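Local coordinates for protein 3-hydroxyadipyl-CoA dehydrogenase (Escherichia coli, PDB 3MOG) that catalyses the NAD-dependent oxidation of 3-hydroxyadipyl-CoA to 3-oxoadipyl-CoA in the breakdown of phenylacetate, at residues 114-119 against 135-140. Sequence-based numbering, arbitrary orientation.
Sequences TLLTTN and PERVAG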
ATOM      1  N   THR C 114     -22.218 -26.792  24.139  1.00 62.97           N
ATOM      2  CA  THR C 114     -20.804 -27.141  24.237  1.00 62.45           C
ATOM      3  C   THR C 114     -19.966 -26.043  23.594  1.00 60.51           C
ATOM      4  O   THR C 114     -20.228 -25.633  22.458  1.00 56.80           O
ATOM      5  CB  THR C 114     -20.530 -28.536  23.609  1.00 65.45           C
ATOM      6  OG1 THR C 114     -20.807 -29.544  24.588  1.00 74.45           O
ATOM      7  CG2 THR C 114     -19.077 -28.694  23.128  1.00 60.25           C
ATOM      8  N   LEU C 115     -18.979 -25.554  24.341  1.00 56.56           N
ATOM      9  CA  LEU C 115     -18.071 -24.513  23.856  1.00 53.17           C
ATOM     10  C   LEU C 115     -17.113 -25.109  22.831  1.00 49.14           C
ATOM     11  O   LEU C 115     -16.529 -26.169  23.052  1.00 50.53           O
ATOM     12  CB  LEU C 115     -17.312 -23.886  25.026  1.00 52.03           C
ATOM     13  CG  LEU C 115     -18.111 -23.613  26.319  1.00 52.41           C
ATOM     14  CD1 LEU C 115     -17.199 -23.112  27.425  1.00 47.89           C
ATOM     15  CD2 LEU C 115     -19.271 -22.638  26.111  1.00 48.33           C
ATOM     16  N   LEU C 116     -16.997 -24.448  21.688  1.00 49.30           N
ATOM     17  CA  LEU C 116     -16.182 -24.943  20.591  1.00 50.59           C
ATOM     18  C   LEU C 116     -15.070 -23.954  20.320  1.00 51.49           C
ATOM     19  O   LEU C 116     -15.292 -22.880  19.778  1.00 53.62           O
ATOM     20  CB  LEU C 116     -17.024 -25.156  19.327  1.00 52.35           C
ATOM     21  CG  LEU C 116     -18.141 -26.198  19.319  1.00 53.06           C
ATOM     22  CD1 LEU C 116     -18.790 -26.268  17.926  1.00 43.24           C
ATOM     23  CD2 LEU C 116     -17.618 -27.551  19.756  1.00 50.43           C
ATOM     24  N   THR C 117     -13.860 -24.295  20.718  1.00 51.67           N
ATOM     25  CA  THR C 117     -12.807 -23.319  20.615  1.00 47.25           C
ATOM     26  C   THR C 117     -11.670 -23.790  19.745  1.00 47.26           C
ATOM     27  O   THR C 117     -11.516 -24.990  19.488  1.00 48.59           O
ATOM     28  CB  THR C 117     -12.278 -22.908  21.995  1.00 50.07           C
ATOM     29  OG1 THR C 117     -11.628 -24.020  22.610  1.00 51.84           O
ATOM     30  CG2 THR C 117     -13.411 -22.437  22.888  1.00 44.22           C
ATOM     31  N   THR C 118     -10.880 -22.830  19.283  1.00 46.97           N
ATOM     32  CA  THR C 118      -9.690 -23.141  18.514  1.00 43.69           C
ATOM     33  C   THR C 118      -8.470 -22.423  19.084  1.00 45.42           C
ATOM     34  O   THR C 118      -8.576 -21.305  19.607  1.00 49.88           O
ATOM     35  CB  THR C 118      -9.877 -22.813  17.010  1.00 43.45           C
ATOM     36  OG1 THR C 118      -8.635 -22.995  16.319  1.00 41.16           O
ATOM     37  CG2 THR C 118     -10.348 -21.414  16.823  1.00 42.88           C
ATOM     38  N   ASN C 119      -7.326 -23.093  18.993  1.00 40.54           N
ATOM     39  CA  ASN C 119      -6.043 -22.558  19.440  1.00 43.72           C
ATOM     40  C   ASN C 119      -5.399 -21.699  18.360  1.00 43.60           C
ATOM     41  O   ASN C 119      -4.303 -21.205  18.548  1.00 39.18           O
ATOM     42  CB  ASN C 119      -5.093 -23.712  19.845  1.00 40.97           C
ATOM     43  CG  ASN C 119      -3.704 -23.221  20.296  1.00 50.44           C
ATOM     44  OD1 ASN C 119      -3.582 -22.288  21.089  1.00 59.99           O
ATOM     45  ND2 ASN C 119      -2.659 -23.840  19.767  1.00 46.63           N
ATOM     46  N   PRO C 135     -23.449 -20.253  16.532  1.00 67.97           N
ATOM     47  CA  PRO C 135     -22.154 -19.583  16.329  1.00 65.07           C
ATOM     48  C   PRO C 135     -21.629 -18.879  17.585  1.00 62.91           C
ATOM     49  O   PRO C 135     -20.431 -18.615  17.696  1.00 67.08           O
ATOM     50  CB  PRO C 135     -22.456 -18.580  15.213  1.00 67.41           C
ATOM     51  CG  PRO C 135     -23.916 -18.289  15.357  1.00 61.01           C
ATOM     52  CD  PRO C 135     -24.555 -19.541  15.861  1.00 66.77           C
ATOM     53  N   GLU C 136     -22.533 -18.640  18.530  1.00 58.11           N
ATOM     54  CA  GLU C 136     -22.277 -17.937  19.778  1.00 60.41           C
ATOM     55  C   GLU C 136     -21.369 -18.667  20.762  1.00 60.22           C
ATOM     56  O   GLU C 136     -20.812 -18.042  21.672  1.00 64.26           O
ATOM     57  CB  GLU C 136     -23.614 -17.656  20.461  1.00 59.85           C
ATOM     58  CG  GLU C 136     -24.731 -18.586  19.977  1.00 73.77           C
ATOM     59  CD  GLU C 136     -25.592 -19.123  21.101  1.00 88.41           C
ATOM     60  OE1 GLU C 136     -25.896 -18.368  22.054  1.00 95.50           O
ATOM     61  OE2 GLU C 136     -25.969 -20.313  21.022  1.00 95.99           O
ATOM     62  N   ARG C 137     -21.244 -19.981  20.620  1.00 54.63           N
ATOM     63  CA  ARG C 137     -20.391 -20.737  21.535  1.00 56.38           C
ATOM     64  C   ARG C 137     -19.060 -21.088  20.889  1.00 54.45           C
ATOM     65  O   ARG C 137     -18.297 -21.883  21.424  1.00 53.81           O
ATOM     66  CB  ARG C 137     -21.098 -21.973  22.138  1.00 57.81           C
ATOM     67  CG  ARG C 137     -21.944 -22.812  21.177  1.00 57.77           C
ATOM     68  CD  ARG C 137     -21.087 -23.576  20.193  1.00 63.86           C
ATOM     69  NE  ARG C 137     -21.862 -24.154  19.101  1.00 68.16           N
ATOM     70  CZ  ARG C 137     -22.256 -25.422  19.054  1.00 63.87           C
ATOM     71  NH1 ARG C 137     -21.948 -26.257  20.043  1.00 51.52           N
ATOM     72  NH2 ARG C 137     -22.951 -25.854  18.009  1.00 59.56           N
ATOM     73  N   VAL C 138     -18.812 -20.512  19.715  1.00 53.46           N
ATOM     74  CA  VAL C 138     -17.503 -20.580  19.079  1.00 54.35           C
ATOM     75  C   VAL C 138     -16.665 -19.385  19.552  1.00 54.59           C
ATOM     76  O   VAL C 138     -17.173 -18.271  19.655  1.00 53.03           O
ATOM     77  CB  VAL C 138     -17.606 -20.592  17.542  1.00 55.33           C
ATOM     78  CG1 VAL C 138     -16.277 -20.959  16.906  1.00 54.50           C
ATOM     79  CG2 VAL C 138     -18.681 -21.563  17.084  1.00 58.20           C
ATOM     80  N   ALA C 139     -15.394 -19.643  19.860  1.00 50.23           N
ATOM     81  CA  ALA C 139     -14.479 -18.637  20.391  1.00 50.07           C
ATOM     82  C   ALA C 139     -13.053 -19.114  20.184  1.00 49.15           C
ATOM     83  O   ALA C 139     -12.830 -20.261  19.846  1.00 48.76           O
ATOM     84  CB  ALA C 139     -14.741 -18.398  21.882  1.00 43.35           C
ATOM     85  N   GLY C 140     -12.086 -18.228  20.385  1.00 50.85           N
ATOM     86  CA  GLY C 140     -10.682 -18.616  20.323  1.00 44.72           C
ATOM     87  C   GLY C 140     -10.166 -18.800  21.725  1.00 46.46           C
ATOM     88  O   GLY C 140     -10.507 -18.034  22.620  1.00 45.63           O
TER
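Strands 115-118 and 138-140 run side by side in the same direction, their axes 4.8 Å apart at the closest point and 34° from exact alignment. Leu116 pairs with Val138, Thr117 with Ala139 and Thr118 with Gly140. The straightest backbone bond comes first: Leu116 N reaches Arg137 O at 2.9 Å, although it approaches from above the carbonyl plane. Leu116 O then takes Ala139 N at 3.2 Å, and Thr118 N closes on Ala139 O at 3.3 Å.

Arg137, the last residue of a 3-10 turn, bonds back to the residue just before strand 115-118. CG sits in the crowded position between backbone N and carbonyl carbon (chi1 43°), and a bend at chi2 swings the guanidinium alongside Leu116. There NH1 meets Thr114 O at 3.0 Å, nearly straight, on a lone pair and in the guanidinium plane. Leu116 CD1 rests over the centre of one guanidinium face, 3.7 Å from CZ, while NE turns back to Asn134 O. Phe103 of helix 96-109 packs on Leu116 and Val138, on their face of the sheet. On the other face Thr117 CG2 lies near the Ala139 methyl, with Leu169 of helix 163-175 touching both residues. An alanine in place of Arg137 removes the NH1 donor to Thr114 O and the flat group against Leu116, which would probably loosen the join just ahead of the strands.

This is the parallel pairing of a beta-alpha-beta unit in the Rossmann-type NAD-binding domain. The buried guanidinium has its orientation set by the carbonyls of Thr114 and Asn134, extending the polar pairing of the two strands beyond their start.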